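Local coordinates for fatty acid-binding protein 2 (Manduca sexta, PDB 1MDC) that binds fatty acids one to one in the interior of its beta-barrel, at residues Y8-Q13 against A126-K131; G67-D72 against S79-Y84; N89-V94 against K106-D111. All blocks are in the same frame, centred on the assembly; numbering follows the deposited sequence.

Contact 1: Y8-Q13 against A126-K131; sequences YSLVKQ and ARRYYK. With PLM (palmitic acid), chain C.
Gln13 and Arg128 lie side by side and point the same way, on the face of the sheet that meets the bound fatty acid, with amide and guanidinium planes only 24° apart. Gln13 OE1 receives the N-H of Arg128 NE at 2.9 Å, the donor nearly in line with the amide C=O and the oxygen in the guanidinium plane; a longer bond from NH2 to the same oxygen is weak. With Gln13 CG between the backbone N and the carbonyl carbon (chi1 54°), the rest of the chain runs extended alongside the arginine and its OE1 meets NE. A water accepts from Gln13 NE2 and, weakly, from Arg128 NH2.

The other arm of the guanidinium reaches the ligand: Arg128 NH1 donates to palmitic acid O2 at 2.9 Å in a bent bond (136°), and Tyr130 OH donates to the same O2 at 2.6 Å. Leu10 comes over one face of the Tyr130 ring, its CD1 4.0 Å from the ring centroid and shifted toward the rim; the Leu10 side chain crosses that of Arg128 at about a right angle.

On the opposite face, Lys12 runs alongside Tyr129. Its CE is 3.5 Å from Tyr129 CE2, and NZ makes an off-centre cation-pi contact at 4.7 Å from the ring centroid. Tyr129 OH is held by Arg127 NH1 and also bonds Glu14. Beneath these side chains the strands are antiparallel, with a classic beta bulge: Tyr129 O accepts from Val11 N at 2.7 Å and weakly from Lys12 N.

Gln40, on the adjoining strand, also bonds the palmitic acid. An arginine and a tyrosine hydroxyl converging on one oxygen would favour an ionised carboxylate, while Gln13, in the second shell, helps hold the guanidinium plane of Arg128.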
loop_
_atom_site.group_PDB
_atom_site.type_symbol
_atom_site.label_atom_id
_atom_site.label_comp_id
_atom_site.label_asym_id
_atom_site.label_seq_id
_atom_site.Cartn_x
_atom_site.Cartn_y
_atom_site.Cartn_z
ATOM N N TYR A 8 -2.642 -1.966 -11.941
ATOM C CA TYR A 8 -2.786 -0.536 -11.735
ATOM C C TYR A 8 -1.385 0.050 -11.580
ATOM O O TYR A 8 -0.565 -0.487 -10.849
ATOM C CB TYR A 8 -3.574 -0.253 -10.469
ATOM C CG TYR A 8 -5.076 -0.563 -10.638
ATOM C CD1 TYR A 8 -5.555 -1.872 -10.440
ATOM C CD2 TYR A 8 -5.979 0.437 -10.962
ATOM C CE1 TYR A 8 -6.911 -2.172 -10.579
ATOM C CE2 TYR A 8 -7.353 0.157 -11.108
ATOM C CZ TYR A 8 -7.802 -1.141 -10.910
ATOM O OH TYR A 8 -9.139 -1.411 -11.058
ATOM N N SER A 9 -1.129 1.136 -12.289
ATOM C CA SER A 9 0.160 1.811 -12.267
ATOM C C SER A 9 0.011 3.205 -11.678
ATOM O O SER A 9 -0.947 3.924 -11.960
ATOM C CB SER A 9 0.673 2.095 -13.689
ATOM O OG SER A 9 0.773 0.890 -14.358
ATOM N N LEU A 10 0.985 3.611 -10.876
ATOM C CA LEU A 10 0.933 4.935 -10.279
ATOM C C LEU A 10 0.971 6.076 -11.283
ATOM O O LEU A 10 1.850 6.123 -12.150
ATOM C CB LEU A 10 2.152 5.103 -9.335
ATOM C CG LEU A 10 2.128 6.459 -8.621
ATOM C CD1 LEU A 10 1.197 6.345 -7.371
ATOM C CD2 LEU A 10 3.525 6.673 -8.133
ATOM N N VAL A 11 0.025 7.005 -11.150
ATOM C CA VAL A 11 -0.022 8.142 -12.040
ATOM C C VAL A 11 0.314 9.454 -11.344
ATOM O O VAL A 11 0.807 10.359 -11.973
ATOM C CB VAL A 11 -1.219 8.235 -12.959
ATOM C CG1 VAL A 11 -1.244 6.961 -13.758
ATOM C CG2 VAL A 11 -2.470 8.323 -12.193
ATOM N N LYS A 12 0.059 9.568 -10.052
ATOM C CA LYS A 12 0.347 10.813 -9.330
ATOM C C LYS A 12 0.208 10.579 -7.836
ATOM O O LYS A 12 -0.432 9.615 -7.417
ATOM C CB LYS A 12 -0.745 11.794 -9.777
ATOM C CG LYS A 12 -1.041 13.019 -8.948
ATOM C CD LYS A 12 -2.250 13.780 -9.486
ATOM C CE LYS A 12 -3.145 14.230 -8.349
ATOM N NZ LYS A 12 -4.221 15.150 -8.755
ATOM N N GLN A 13 0.795 11.439 -7.018
ATOM C CA GLN A 13 0.671 11.258 -5.579
ATOM C C GLN A 13 0.819 12.633 -4.932
ATOM O O GLN A 13 1.455 13.504 -5.552
ATOM C CB GLN A 13 1.711 10.261 -5.007
ATOM C CG GLN A 13 3.123 10.620 -5.381
ATOM C CD GLN A 13 4.023 9.456 -5.102
ATOM O OE1 GLN A 13 3.561 8.396 -4.734
ATOM N NE2 GLN A 13 5.323 9.649 -5.259
ATOM N N ALA A 126 -2.191 11.715 2.825
ATOM C CA ALA A 126 -1.382 11.532 1.606
ATOM C C ALA A 126 -2.261 10.763 0.633
ATOM O O ALA A 126 -3.105 9.997 1.106
ATOM C CB ALA A 126 -0.054 10.723 1.808
ATOM N N ARG A 127 -2.073 10.968 -0.680
ATOM C CA ARG A 127 -2.869 10.281 -1.672
ATOM C C ARG A 127 -2.003 9.734 -2.763
ATOM O O ARG A 127 -1.026 10.370 -3.139
ATOM C CB ARG A 127 -3.780 11.287 -2.363
ATOM C CG ARG A 127 -5.051 11.501 -1.593
ATOM C CD ARG A 127 -6.126 10.573 -2.103
ATOM N NE ARG A 127 -7.407 10.659 -1.449
ATOM C CZ ARG A 127 -8.339 11.526 -1.823
ATOM N NH1 ARG A 127 -8.093 12.376 -2.799
ATOM N NH2 ARG A 127 -9.530 11.545 -1.187
ATOM N N ARG A 128 -2.368 8.553 -3.262
ATOM C CA ARG A 128 -1.657 7.915 -4.359
ATOM C C ARG A 128 -2.760 7.536 -5.336
ATOM O O ARG A 128 -3.719 6.892 -4.951
ATOM C CB ARG A 128 -0.741 6.748 -4.046
ATOM C CG ARG A 128 0.265 7.114 -2.912
ATOM C CD ARG A 128 1.214 5.944 -2.717
ATOM N NE ARG A 128 2.455 6.065 -3.495
ATOM C CZ ARG A 128 3.326 5.057 -3.515
ATOM N NH1 ARG A 128 3.089 3.915 -2.854
ATOM N NH2 ARG A 128 4.417 5.197 -4.186
ATOM N N TYR A 129 -2.630 7.987 -6.570
ATOM C CA TYR A 129 -3.585 7.757 -7.642
ATOM C C TYR A 129 -2.971 6.795 -8.675
ATOM O O TYR A 129 -1.878 7.023 -9.222
ATOM C CB TYR A 129 -3.956 9.097 -8.337
ATOM C CG TYR A 129 -4.471 10.117 -7.362
ATOM C CD1 TYR A 129 -5.829 10.205 -7.034
ATOM C CD2 TYR A 129 -3.584 11.010 -6.763
ATOM C CE1 TYR A 129 -6.300 11.136 -6.136
ATOM C CE2 TYR A 129 -4.046 11.966 -5.854
ATOM C CZ TYR A 129 -5.378 12.043 -5.545
ATOM O OH TYR A 129 -5.819 12.976 -4.652
ATOM N N TYR A 130 -3.693 5.705 -8.943
ATOM C CA TYR A 130 -3.221 4.722 -9.897
ATOM C C TYR A 130 -4.282 4.517 -10.969
ATOM O O TYR A 130 -5.458 4.762 -10.742
ATOM C CB TYR A 130 -3.081 3.404 -9.110
ATOM C CG TYR A 130 -2.005 3.212 -8.037
ATOM C CD1 TYR A 130 -2.127 3.810 -6.796
ATOM C CD2 TYR A 130 -0.912 2.379 -8.306
ATOM C CE1 TYR A 130 -1.128 3.601 -5.821
ATOM C CE2 TYR A 130 0.073 2.150 -7.347
ATOM C CZ TYR A 130 -0.057 2.781 -6.107
ATOM O OH TYR A 130 0.878 2.546 -5.159
ATOM N N LYS A 131 -3.844 4.074 -12.124
ATOM C CA LYS A 131 -4.721 3.840 -13.233
ATOM C C LYS A 131 -4.389 2.506 -13.937
ATOM O O LYS A 131 -3.234 2.142 -14.119
ATOM C CB LYS A 131 -4.421 5.061 -14.101
ATOM C CG LYS A 131 -5.394 5.343 -15.187
ATOM C CD LYS A 131 -6.428 6.348 -14.783
ATOM C CE LYS A 131 -6.186 7.720 -15.361
ATOM N NZ LYS A 131 -6.955 8.764 -14.664
HETATM C C1 PLM C . -0.019 1.846 -1.879
HETATM O O1 PLM C . -0.943 1.129 -2.299
HETATM O O2 PLM C . 0.484 2.761 -2.550
HETATM C C2 PLM C . 0.619 1.587 -0.495
HETATM C C3 PLM C . 1.721 2.574 -0.047
HETATM C C4 PLM C . 3.141 1.988 -0.291
HETATM C C5 PLM C . 3.797 1.453 0.998
HETATM C C6 PLM C . 4.948 2.356 1.475
HETATM C C7 PLM C . 5.207 2.051 2.945
HETATM C C8 PLM C . 6.510 2.594 3.511
HETATM C C9 PLM C . 6.109 3.260 4.828
HETATM C CA PLM C . 6.628 2.571 6.099
HETATM C CB PLM C . 5.452 2.238 7.029
HETATM C CC PLM C . 5.879 2.040 8.507
HETATM C CD PLM C . 4.673 1.624 9.411
HETATM C CE PLM C . 4.360 2.649 10.497
HETATM C CF PLM C . 3.961 3.963 9.826
HETATM C CG PLM C . 3.580 5.093 10.817
HETATM O O HOH W 1 6.557 6.724 -5.667
#

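Contact 2: G67-D72 against S79-Y84; sequences GVEFDD and SVKSMY. With SO4 (sulfate ion), chain B.
Asp72 and Ser82 meet through their side chains in a short hydrogen bond: Ser82 OG donates to Asp72 OD2 at 2.6 Å, using the anti lone pair of that oxygen. Asp72, Phe70, Val80 and Ser82 lie on one face; there Asp72 CG is anti to its backbone N (chi1 -165°), and OD2 meets the serine. Asp72 OD2 also accepts from a water, at 3.0 Å, which in turn bonds Tyr84 OH, while Ser82 OG has His93 NE2 as a second partner.

Across the other face runs a salt bridge. The Lys81 chain bends at chi2 and chi3, and its NZ meets Asp71 OD1 at 3.0 Å, on the syn side but 29° out of the carboxylate plane. Glu69 crosses this lysine at about a right angle, with OE1 against the methylenes, 3.4 Å from Lys81 CG.

Apolar contacts centre on Phe70. Ser82 CB sits over one face of its ring, 4.2 Å from the centroid, and the rings of Phe70 and Tyr84 touch at their edges, CZ to CE1 at 3.8 Å. Tyr84 itself stacks on Phe64 and His93. Met83 CG packs against the backbone of Val68 and Glu69.

Paired backbone hydrogen bonds join Phe70 with Ser82 and Asp72 with Val80; beyond them Gly67 N reaches Tyr84 O at 2.9 Å. This is the antiparallel hairpin of strands 70-74 and 78-87, whose first strand borders the gap against strand 60-64 that is characteristic of the fatty acid-binding protein barrel.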
loop_
_atom_site.group_PDB
_atom_site.type_symbol
_atom_site.label_atom_id
_atom_site.label_comp_id
_atom_site.label_asym_id
_atom_site.label_seq_id
_atom_site.Cartn_x
_atom_site.Cartn_y
_atom_site.Cartn_z
ATOM N N GLY A 67 -8.843 -9.906 7.432
ATOM C CA GLY A 67 -9.017 -9.987 8.873
ATOM C C GLY A 67 -7.923 -10.690 9.660
ATOM O O GLY A 67 -7.998 -10.785 10.882
ATOM N N VAL A 68 -6.900 -11.182 8.984
ATOM C CA VAL A 68 -5.841 -11.885 9.690
ATOM C C VAL A 68 -4.525 -11.134 9.641
ATOM O O VAL A 68 -4.001 -10.814 8.595
ATOM C CB VAL A 68 -5.673 -13.281 9.084
ATOM C CG1 VAL A 68 -4.513 -14.048 9.727
ATOM C CG2 VAL A 68 -6.995 -14.057 9.254
ATOM N N GLU A 69 -3.979 -10.861 10.793
ATOM C CA GLU A 69 -2.719 -10.149 10.828
ATOM C C GLU A 69 -1.551 -11.069 10.535
ATOM O O GLU A 69 -1.581 -12.240 10.897
ATOM C CB GLU A 69 -2.467 -9.812 12.296
ATOM C CG GLU A 69 -3.370 -8.759 12.915
ATOM C CD GLU A 69 -2.716 -8.083 14.122
ATOM O OE1 GLU A 69 -1.555 -8.568 14.515
ATOM O OE2 GLU A 69 -3.238 -7.183 14.691
ATOM N N PHE A 70 -0.506 -10.548 9.901
ATOM C CA PHE A 70 0.657 -11.365 9.604
ATOM C C PHE A 70 1.931 -10.522 9.552
ATOM O O PHE A 70 1.866 -9.326 9.275
ATOM C CB PHE A 70 0.470 -12.070 8.281
ATOM C CG PHE A 70 0.237 -11.211 7.046
ATOM C CD1 PHE A 70 -1.034 -10.645 6.800
ATOM C CD2 PHE A 70 1.246 -11.000 6.104
ATOM C CE1 PHE A 70 -1.238 -9.889 5.653
ATOM C CE2 PHE A 70 1.045 -10.240 4.953
ATOM C CZ PHE A 70 -0.227 -9.688 4.713
ATOM N N ASP A 71 3.079 -11.156 9.820
ATOM C CA ASP A 71 4.364 -10.495 9.780
ATOM C C ASP A 71 4.631 -10.227 8.313
ATOM O O ASP A 71 4.411 -11.077 7.444
ATOM C CB ASP A 71 5.453 -11.389 10.354
ATOM C CG ASP A 71 5.246 -11.707 11.789
ATOM O OD1 ASP A 71 4.883 -10.720 12.545
ATOM O OD2 ASP A 71 5.413 -12.797 12.197
ATOM N N ASP A 72 5.090 -9.024 8.015
ATOM C CA ASP A 72 5.339 -8.638 6.627
ATOM C C ASP A 72 6.482 -7.628 6.436
ATOM O O ASP A 72 7.001 -7.089 7.396
ATOM C CB ASP A 72 3.976 -7.966 6.211
ATOM C CG ASP A 72 3.619 -7.706 4.733
ATOM O OD1 ASP A 72 4.320 -8.348 3.858
ATOM O OD2 ASP A 72 2.739 -6.940 4.427
ATOM N N SER A 79 9.905 -3.636 8.262
ATOM C CA SER A 79 9.244 -4.761 8.936
ATOM C C SER A 79 7.987 -4.319 9.617
ATOM O O SER A 79 8.025 -3.419 10.426
ATOM C CB SER A 79 10.103 -5.394 10.054
ATOM O OG SER A 79 11.330 -5.826 9.439
ATOM N N VAL A 80 6.866 -4.938 9.317
ATOM C CA VAL A 80 5.645 -4.526 9.994
ATOM C C VAL A 80 4.715 -5.718 10.233
ATOM O O VAL A 80 4.998 -6.846 9.841
ATOM C CB VAL A 80 4.860 -3.539 9.063
ATOM C CG1 VAL A 80 5.752 -2.317 8.737
ATOM C CG2 VAL A 80 4.421 -4.242 7.733
ATOM N N LYS A 81 3.601 -5.452 10.886
ATOM C CA LYS A 81 2.581 -6.436 11.129
ATOM C C LYS A 81 1.500 -5.874 10.169
ATOM O O LYS A 81 1.108 -4.710 10.314
ATOM C CB LYS A 81 2.013 -6.446 12.509
ATOM C CG LYS A 81 1.140 -7.632 12.688
ATOM C CD LYS A 81 1.988 -8.854 12.946
ATOM C CE LYS A 81 1.754 -9.404 14.328
ATOM N NZ LYS A 81 2.828 -10.285 14.737
ATOM N N SER A 82 1.018 -6.622 9.163
ATOM C CA SER A 82 -0.000 -6.047 8.262
ATOM C C SER A 82 -1.337 -6.736 8.483
ATOM O O SER A 82 -1.379 -7.875 8.935
ATOM C CB SER A 82 0.359 -6.351 6.743
ATOM O OG SER A 82 1.376 -5.600 6.164
ATOM N N MET A 83 -2.423 -6.067 8.156
ATOM C CA MET A 83 -3.735 -6.660 8.280
ATOM C C MET A 83 -4.587 -6.060 7.177
ATOM O O MET A 83 -4.770 -4.845 7.145
ATOM C CB MET A 83 -4.434 -6.525 9.660
ATOM C CG MET A 83 -5.603 -7.472 9.820
ATOM S SD MET A 83 -7.079 -6.518 9.561
ATOM C CE MET A 83 -7.478 -6.135 11.224
ATOM N N TYR A 84 -5.096 -6.864 6.253
ATOM C CA TYR A 84 -5.913 -6.266 5.235
ATOM C C TYR A 84 -7.349 -6.719 5.472
ATOM O O TYR A 84 -7.571 -7.840 5.898
ATOM C CB TYR A 84 -5.603 -6.809 3.848
ATOM C CG TYR A 84 -4.306 -6.456 3.181
ATOM C CD1 TYR A 84 -3.101 -7.037 3.620
ATOM C CD2 TYR A 84 -4.305 -5.550 2.119
ATOM C CE1 TYR A 84 -1.926 -6.717 2.973
ATOM C CE2 TYR A 84 -3.137 -5.207 1.489
ATOM C CZ TYR A 84 -1.933 -5.819 1.921
ATOM O OH TYR A 84 -0.757 -5.509 1.268
HETATM S S SO4 B . -0.718 -2.236 -0.425
HETATM O O1 SO4 B . -1.762 -3.264 -0.340
HETATM O O2 SO4 B . -0.821 -1.537 -1.689
HETATM O O3 SO4 B . -0.883 -1.231 0.634
HETATM O O4 SO4 B . 0.618 -2.891 -0.327
HETATM O O HOH W 2 -4.741 -9.704 6.250
HETATM O O HOH W 3 1.544 -6.421 1.763
#

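Contact 3: N89-V94 against K106-D111; sequences NVVTHV and KEYNGD. With SO4 (sulfate ion), chain B.
Val91 and Lys106 face each other in the tight part of this contact, joined by backbone hydrogen bonds in both directions. Lys106 CB presses on Val91 O at 3.2 Å, and Val91 CG2 touches the rim of the Tyr108 ring at CE1, 3.9 Å away. Tyr108 N donates to Asn89 O in a nearly straight bond (178°), and that same carbonyl oxygen lies at the ring's edge. At this exposed end Asn89 is also close through its side chain, CB 3.4 Å from Tyr108 O.

The outward side is looser: Val90 and Glu107 form a non-hydrogen-bonded pair whose side chains approach no closer than 4.2 Å, CG2 to CG.

Inward, polar ends gather on a sulfate, probably from the crystallisation liquor. Lys106 NZ donates to its O1 at 2.7 Å and O2 at 2.8 Å, and also bonds Gln40 OE1. His93 ND1 donates to sulfate O3 at 2.8 Å, in the plane of its ring. Buried next to an anion, Lys106 is probably kept charged by these partners. Since Ser82 OG gives its proton to Asp72, His93 NE2 is probably a donor as well, consistent with a protonated His93 in this crystal.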
loop_
_atom_site.group_PDB
_atom_site.type_symbol
_atom_site.label_atom_id
_atom_site.label_comp_id
_atom_site.label_asym_id
_atom_site.label_seq_id
_atom_site.Cartn_x
_atom_site.Cartn_y
_atom_site.Cartn_z
ATOM N N ASN A 89 -15.343 -3.119 -2.973
ATOM C CA ASN A 89 -14.386 -2.350 -3.749
ATOM C C ASN A 89 -13.407 -1.585 -2.837
ATOM O O ASN A 89 -12.579 -0.842 -3.332
ATOM C CB ASN A 89 -15.053 -1.299 -4.671
ATOM C CG ASN A 89 -15.885 -0.399 -3.755
ATOM O OD1 ASN A 89 -17.024 -0.770 -3.395
ATOM N ND2 ASN A 89 -15.341 0.734 -3.320
ATOM N N VAL A 90 -13.503 -1.756 -1.529
ATOM C CA VAL A 90 -12.599 -1.055 -0.614
ATOM C C VAL A 90 -11.696 -2.048 0.100
ATOM O O VAL A 90 -12.210 -2.936 0.779
ATOM C CB VAL A 90 -13.360 -0.294 0.532
ATOM C CG1 VAL A 90 -12.353 0.464 1.420
ATOM C CG2 VAL A 90 -14.276 0.712 -0.093
ATOM N N VAL A 91 -10.375 -1.904 -0.040
ATOM C CA VAL A 91 -9.427 -2.789 0.622
ATOM C C VAL A 91 -8.679 -1.888 1.620
ATOM O O VAL A 91 -8.133 -0.888 1.175
ATOM C CB VAL A 91 -8.438 -3.292 -0.440
ATOM C CG1 VAL A 91 -7.402 -4.179 0.274
ATOM C CG2 VAL A 91 -9.234 -4.195 -1.414
ATOM N N THR A 92 -8.670 -2.198 2.925
ATOM C CA THR A 92 -7.984 -1.349 3.888
ATOM C C THR A 92 -6.830 -2.115 4.436
ATOM O O THR A 92 -6.999 -3.228 4.889
ATOM C CB THR A 92 -8.935 -1.059 5.046
ATOM O OG1 THR A 92 -10.082 -0.408 4.517
ATOM C CG2 THR A 92 -8.337 -0.105 6.054
ATOM N N HIS A 93 -5.663 -1.527 4.382
ATOM C CA HIS A 93 -4.488 -2.193 4.901
ATOM C C HIS A 93 -4.018 -1.437 6.107
ATOM O O HIS A 93 -3.674 -0.272 5.946
ATOM C CB HIS A 93 -3.412 -2.003 3.827
ATOM C CG HIS A 93 -2.123 -2.718 4.008
ATOM N ND1 HIS A 93 -1.077 -2.671 2.998
ATOM C CD2 HIS A 93 -1.710 -3.457 5.037
ATOM C CE1 HIS A 93 -0.110 -3.436 3.480
ATOM N NE2 HIS A 93 -0.410 -3.900 4.676
ATOM N N VAL A 94 -4.028 -2.071 7.280
ATOM C CA VAL A 94 -3.587 -1.407 8.488
ATOM C C VAL A 94 -2.206 -1.934 8.752
ATOM O O VAL A 94 -2.034 -3.150 8.681
ATOM C CB VAL A 94 -4.454 -1.683 9.709
ATOM C CG1 VAL A 94 -3.916 -0.943 10.968
ATOM C CG2 VAL A 94 -5.908 -1.387 9.393
ATOM N N LYS A 106 -7.650 1.676 0.196
ATOM C CA LYS A 106 -7.599 1.521 -1.255
ATOM C C LYS A 106 -8.991 1.403 -1.835
ATOM O O LYS A 106 -9.677 0.443 -1.572
ATOM C CB LYS A 106 -6.821 0.258 -1.540
ATOM C CG LYS A 106 -5.523 0.210 -0.755
ATOM C CD LYS A 106 -4.592 -1.015 -0.968
ATOM C CE LYS A 106 -4.133 -1.291 -2.377
ATOM N NZ LYS A 106 -3.332 -2.549 -2.454
ATOM N N GLU A 107 -9.401 2.388 -2.608
ATOM C CA GLU A 107 -10.721 2.385 -3.200
ATOM C C GLU A 107 -10.669 2.195 -4.696
ATOM O O GLU A 107 -10.099 3.009 -5.407
ATOM C CB GLU A 107 -11.457 3.694 -2.844
ATOM C CG GLU A 107 -11.774 3.854 -1.336
ATOM C CD GLU A 107 -12.405 5.202 -1.064
ATOM O OE1 GLU A 107 -11.766 6.237 -1.040
ATOM O OE2 GLU A 107 -13.696 5.175 -0.941
ATOM N N TYR A 108 -11.268 1.112 -5.197
ATOM C CA TYR A 108 -11.261 0.866 -6.633
ATOM C C TYR A 108 -12.581 1.271 -7.280
ATOM O O TYR A 108 -13.628 1.009 -6.730
ATOM C CB TYR A 108 -11.139 -0.638 -6.842
ATOM C CG TYR A 108 -9.786 -1.249 -6.414
ATOM C CD1 TYR A 108 -9.609 -1.692 -5.089
ATOM C CD2 TYR A 108 -8.754 -1.386 -7.334
ATOM C CE1 TYR A 108 -8.398 -2.258 -4.686
ATOM C CE2 TYR A 108 -7.533 -1.960 -6.951
ATOM C CZ TYR A 108 -7.382 -2.400 -5.629
ATOM O OH TYR A 108 -6.176 -2.978 -5.231
ATOM N N ASN A 109 -12.504 1.914 -8.431
ATOM C CA ASN A 109 -13.647 2.385 -9.189
ATOM C C ASN A 109 -13.245 2.329 -10.644
ATOM O O ASN A 109 -12.606 3.221 -11.194
ATOM C CB ASN A 109 -14.193 3.770 -8.725
ATOM C CG ASN A 109 -15.214 4.395 -9.734
ATOM O OD1 ASN A 109 -16.127 3.713 -10.312
ATOM N ND2 ASN A 109 -15.027 5.694 -9.978
ATOM N N GLY A 110 -13.615 1.239 -11.272
ATOM C CA GLY A 110 -13.267 1.091 -12.651
ATOM C C GLY A 110 -11.768 1.006 -12.746
ATOM O O GLY A 110 -11.106 0.320 -11.949
ATOM N N ASP A 111 -11.272 1.733 -13.732
ATOM C CA ASP A 111 -9.870 1.785 -13.996
ATOM C C ASP A 111 -9.118 2.696 -13.047
ATOM O O ASP A 111 -7.928 2.888 -13.210
ATOM C CB ASP A 111 -9.616 2.130 -15.430
ATOM C CG ASP A 111 -9.777 0.923 -16.328
ATOM O OD1 ASP A 111 -9.980 -0.255 -15.783
ATOM O OD2 ASP A 111 -9.674 1.027 -17.491
HETATM S S SO4 B . -0.718 -2.236 -0.425
HETATM O O1 SO4 B . -1.762 -3.264 -0.340
HETATM O O2 SO4 B . -0.821 -1.537 -1.689
HETATM O O3 SO4 B . -0.883 -1.231 0.634
HETATM O O4 SO4 B . 0.618 -2.891 -0.327
#

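All three contacts join neighbouring antiparallel strands of one barrel, each with an inward and an outward side, and all are partly buried. Contact 1 pairs the first and last strands of the chain and carries the fatty acid head-group site; contact 2, on the opposite side of the chain's centre, holds a hairpin at the edge of the sheet, and with five of twelve touching residues exposed and an outer salt bridge it is the most superficial. Contact 3, where one of six is exposed, lies between them and touches both; its strand 90-97 is the sheet neighbour of strand 78-87 in contact 2. Contacts 2 and 3 share the sulfate, whereas contact 1 grips the palmitic acid.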